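Glutamine cyclotransferase (Zymomonas mobilis, PDB 3NOL) catalyses the cyclisation of N-terminal glutamine residues to pyroglutamate with release of ammonia, using a five-bladed beta-propeller fold built round a central calcium ion. Local coordinates at residues 131-136 against 176-181. Residues are numbered along the deposited sequence; the frame is centred on the assembly and turned at random.
Sequences GLTHND and ELEWVD. With CA (calcium ion), chain B; SO4 (sulfate ion), chain D.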
loop_
_atom_site.group_PDB
_atom_site.type_symbol
_atom_site.label_atom_id
_atom_site.label_comp_id
_atom_site.label_asym_id
_atom_site.label_seq_id
_atom_site.Cartn_x
_atom_site.Cartn_y
_atom_site.Cartn_z
ATOM N N GLY A 131 0.407 -1.058 -6.511
ATOM C CA GLY A 131 -0.125 -0.257 -5.396
ATOM C C GLY A 131 -1.146 0.799 -5.822
ATOM O O GLY A 131 -1.150 1.239 -6.972
ATOM N N LEU A 132 -2.016 1.195 -4.882
ATOM C CA LEU A 132 -3.017 2.214 -5.143
ATOM C C LEU A 132 -3.248 3.051 -3.883
ATOM O O LEU A 132 -3.339 2.518 -2.796
ATOM C CB LEU A 132 -4.320 1.580 -5.616
ATOM C CG LEU A 132 -5.443 2.502 -6.072
ATOM C CD1 LEU A 132 -5.051 3.217 -7.394
ATOM C CD2 LEU A 132 -6.755 1.684 -6.242
ATOM N N THR A 133 -3.306 4.361 -4.063
ATOM C CA THR A 133 -3.658 5.289 -2.973
ATOM C C THR A 133 -4.427 6.463 -3.624
ATOM O O THR A 133 -4.813 6.381 -4.812
ATOM C CB THR A 133 -2.386 5.749 -2.143
ATOM O OG1 THR A 133 -2.789 6.501 -0.982
ATOM C CG2 THR A 133 -1.427 6.599 -3.009
ATOM N N HIS A 134 -4.635 7.543 -2.877
ATOM C CA HIS A 134 -5.324 8.702 -3.420
ATOM C C HIS A 134 -4.942 9.965 -2.684
ATOM O O HIS A 134 -4.476 9.906 -1.556
ATOM C CB HIS A 134 -6.846 8.513 -3.388
ATOM C CG HIS A 134 -7.469 8.680 -2.036
ATOM N ND1 HIS A 134 -7.851 9.912 -1.539
ATOM C CD2 HIS A 134 -7.817 7.770 -1.097
ATOM C CE1 HIS A 134 -8.422 9.752 -0.356
ATOM N NE2 HIS A 134 -8.403 8.463 -0.058
ATOM N N ASN A 135 -5.132 11.103 -3.344
ATOM C CA ASN A 135 -5.079 12.373 -2.636
ATOM C C ASN A 135 -6.488 12.994 -2.752
ATOM O O ASN A 135 -7.463 12.277 -2.976
ATOM C CB ASN A 135 -3.917 13.248 -3.147
ATOM C CG ASN A 135 -4.047 13.632 -4.631
ATOM O OD1 ASN A 135 -5.112 13.486 -5.249
ATOM N ND2 ASN A 135 -2.938 14.122 -5.214
ATOM N N ASP A 136 -6.614 14.305 -2.590
ATOM C CA ASP A 136 -7.954 14.891 -2.555
ATOM C C ASP A 136 -8.644 14.920 -3.936
ATOM O O ASP A 136 -9.870 15.095 -4.014
ATOM C CB ASP A 136 -7.922 16.298 -1.939
ATOM C CG ASP A 136 -7.575 16.297 -0.447
ATOM O OD1 ASP A 136 -7.681 15.243 0.238
ATOM O OD2 ASP A 136 -7.214 17.392 0.046
ATOM N N GLU A 176 3.371 -1.119 -3.012
ATOM C CA GLU A 176 2.296 -0.488 -2.193
ATOM C C GLU A 176 2.560 1.015 -1.997
ATOM O O GLU A 176 3.707 1.435 -1.798
ATOM C CB GLU A 176 2.067 -1.222 -0.850
ATOM C CG GLU A 176 0.607 -1.454 -0.509
ATOM C CD GLU A 176 -0.084 -0.230 0.136
ATOM O OE1 GLU A 176 0.541 0.443 0.995
ATOM O OE2 GLU A 176 -1.279 0.008 -0.182
ATOM N N LEU A 177 1.494 1.811 -2.093
ATOM C CA LEU A 177 1.611 3.274 -2.024
ATOM C C LEU A 177 0.815 3.814 -0.856
ATOM O O LEU A 177 -0.170 3.185 -0.430
ATOM C CB LEU A 177 1.039 3.924 -3.283
ATOM C CG LEU A 177 1.642 3.559 -4.641
ATOM C CD1 LEU A 177 0.986 4.418 -5.729
ATOM C CD2 LEU A 177 3.156 3.776 -4.572
ATOM N N GLU A 178 1.217 4.999 -0.395
ATOM C CA GLU A 178 0.378 5.774 0.522
ATOM C C GLU A 178 0.638 7.273 0.380
ATOM O O GLU A 178 1.791 7.694 0.421
ATOM C CB GLU A 178 0.604 5.348 1.982
ATOM C CG GLU A 178 -0.473 5.930 2.905
ATOM C CD GLU A 178 -1.850 5.301 2.673
ATOM O OE1 GLU A 178 -2.847 5.947 3.048
ATOM O OE2 GLU A 178 -1.947 4.158 2.124
ATOM N N TRP A 179 -0.431 8.057 0.210
ATOM C CA TRP A 179 -0.319 9.531 0.250
ATOM C C TRP A 179 -0.166 9.952 1.704
ATOM O O TRP A 179 -1.032 9.663 2.544
ATOM C CB TRP A 179 -1.596 10.134 -0.315
ATOM C CG TRP A 179 -1.564 11.608 -0.409
ATOM C CD1 TRP A 179 -2.127 12.504 0.466
ATOM C CD2 TRP A 179 -0.990 12.383 -1.464
ATOM N NE1 TRP A 179 -1.909 13.794 0.029
ATOM C CE2 TRP A 179 -1.212 13.753 -1.152
ATOM C CE3 TRP A 179 -0.284 12.060 -2.627
ATOM C CZ2 TRP A 179 -0.775 14.799 -1.986
ATOM C CZ3 TRP A 179 0.150 13.112 -3.461
ATOM C CH2 TRP A 179 -0.085 14.460 -3.124
ATOM N N VAL A 180 0.953 10.594 2.021
ATOM C CA VAL A 180 1.230 11.007 3.384
ATOM C C VAL A 180 1.635 12.483 3.397
ATOM O O VAL A 180 2.733 12.844 2.950
ATOM C CB VAL A 180 2.329 10.108 4.038
ATOM C CG1 VAL A 180 2.637 10.533 5.497
ATOM C CG2 VAL A 180 1.954 8.618 3.972
ATOM N N ASP A 181 0.708 13.319 3.865
ATOM C CA ASP A 181 0.946 14.761 4.026
ATOM C C ASP A 181 1.625 15.399 2.795
ATOM O O ASP A 181 2.638 16.076 2.920
ATOM C CB ASP A 181 1.737 15.011 5.319
ATOM C CG ASP A 181 0.899 14.765 6.575
ATOM O OD1 ASP A 181 -0.284 14.335 6.475
ATOM O OD2 ASP A 181 1.447 14.994 7.673
HETATM CA CA CA B . -1.378 2.067 1.290
HETATM S S SO4 D . -2.696 16.258 2.384
HETATM O O1 SO4 D . -3.424 17.037 3.389
HETATM O O2 SO4 D . -1.907 15.217 3.033
HETATM O O3 SO4 D . -3.677 15.662 1.479
HETATM O O4 SO4 D . -1.789 17.131 1.628
HETATM O O HOH W 1 -2.760 -0.245 -2.407
HETATM O O HOH W 2 -3.335 2.491 -0.023
HETATM O O HOH W 3 -4.424 4.984 0.578
#
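Strands 132-134 and 177-180 run side by side in the same direction, their axes 16° apart and 5.5 Å at the closest, with Thr133 set against Glu178. Each is the innermost strand of its blade, so the pair joins neighbouring blades of the beta-propeller at the central channel. No backbone-to-backbone hydrogen bond links the two; a side chain does so instead. Thr133 OG1 lies anti to its own main-chain nitrogen (chi1 -172°), which directs it across the gap to accept a hydrogen bond from Trp179 N at 3.1 Å, while Thr133 CG2 packs on Leu177 CB at 3.6 Å. The threonine and leucine side chains cross nearly at right angles. By CA atoms the chains lie closest at Gly131, whose CA is 4.0 Å from Glu176 CA and which has no side chain to come between them.

On the channel side, 176-178 supplies much of the calcium site: Glu176 binds through both carboxylate oxygens, Leu177 through its carbonyl and Glu178 through OE2, with Phe48 and Ile230 completing the protein ligands. Strand 132-134 reaches the metal indirectly, because water 2, a calcium ligand, donates to Leu132 O at 2.8 Å. Water 1, not a calcium ligand, accepts from Leu132 N and donates to Glu176 OE2, and water 3 lies between Thr133 OG1 and Glu178 OE2, the latter bond weak.

At the far end, Asn135 CB makes a CH-pi contact over one face of Trp179, 3.5 Å from the centroid of the six-membered ring. The amide stands almost perpendicular to the indole, and its OD1 receives the main-chain NH groups of Gln137 and Tyr138. At the indole edge, Trp179 NE1 donates to O3 of a sulfate ion, probably from the crystallisation liquor, at 3.0 Å, with an N-H...O angle of 149°.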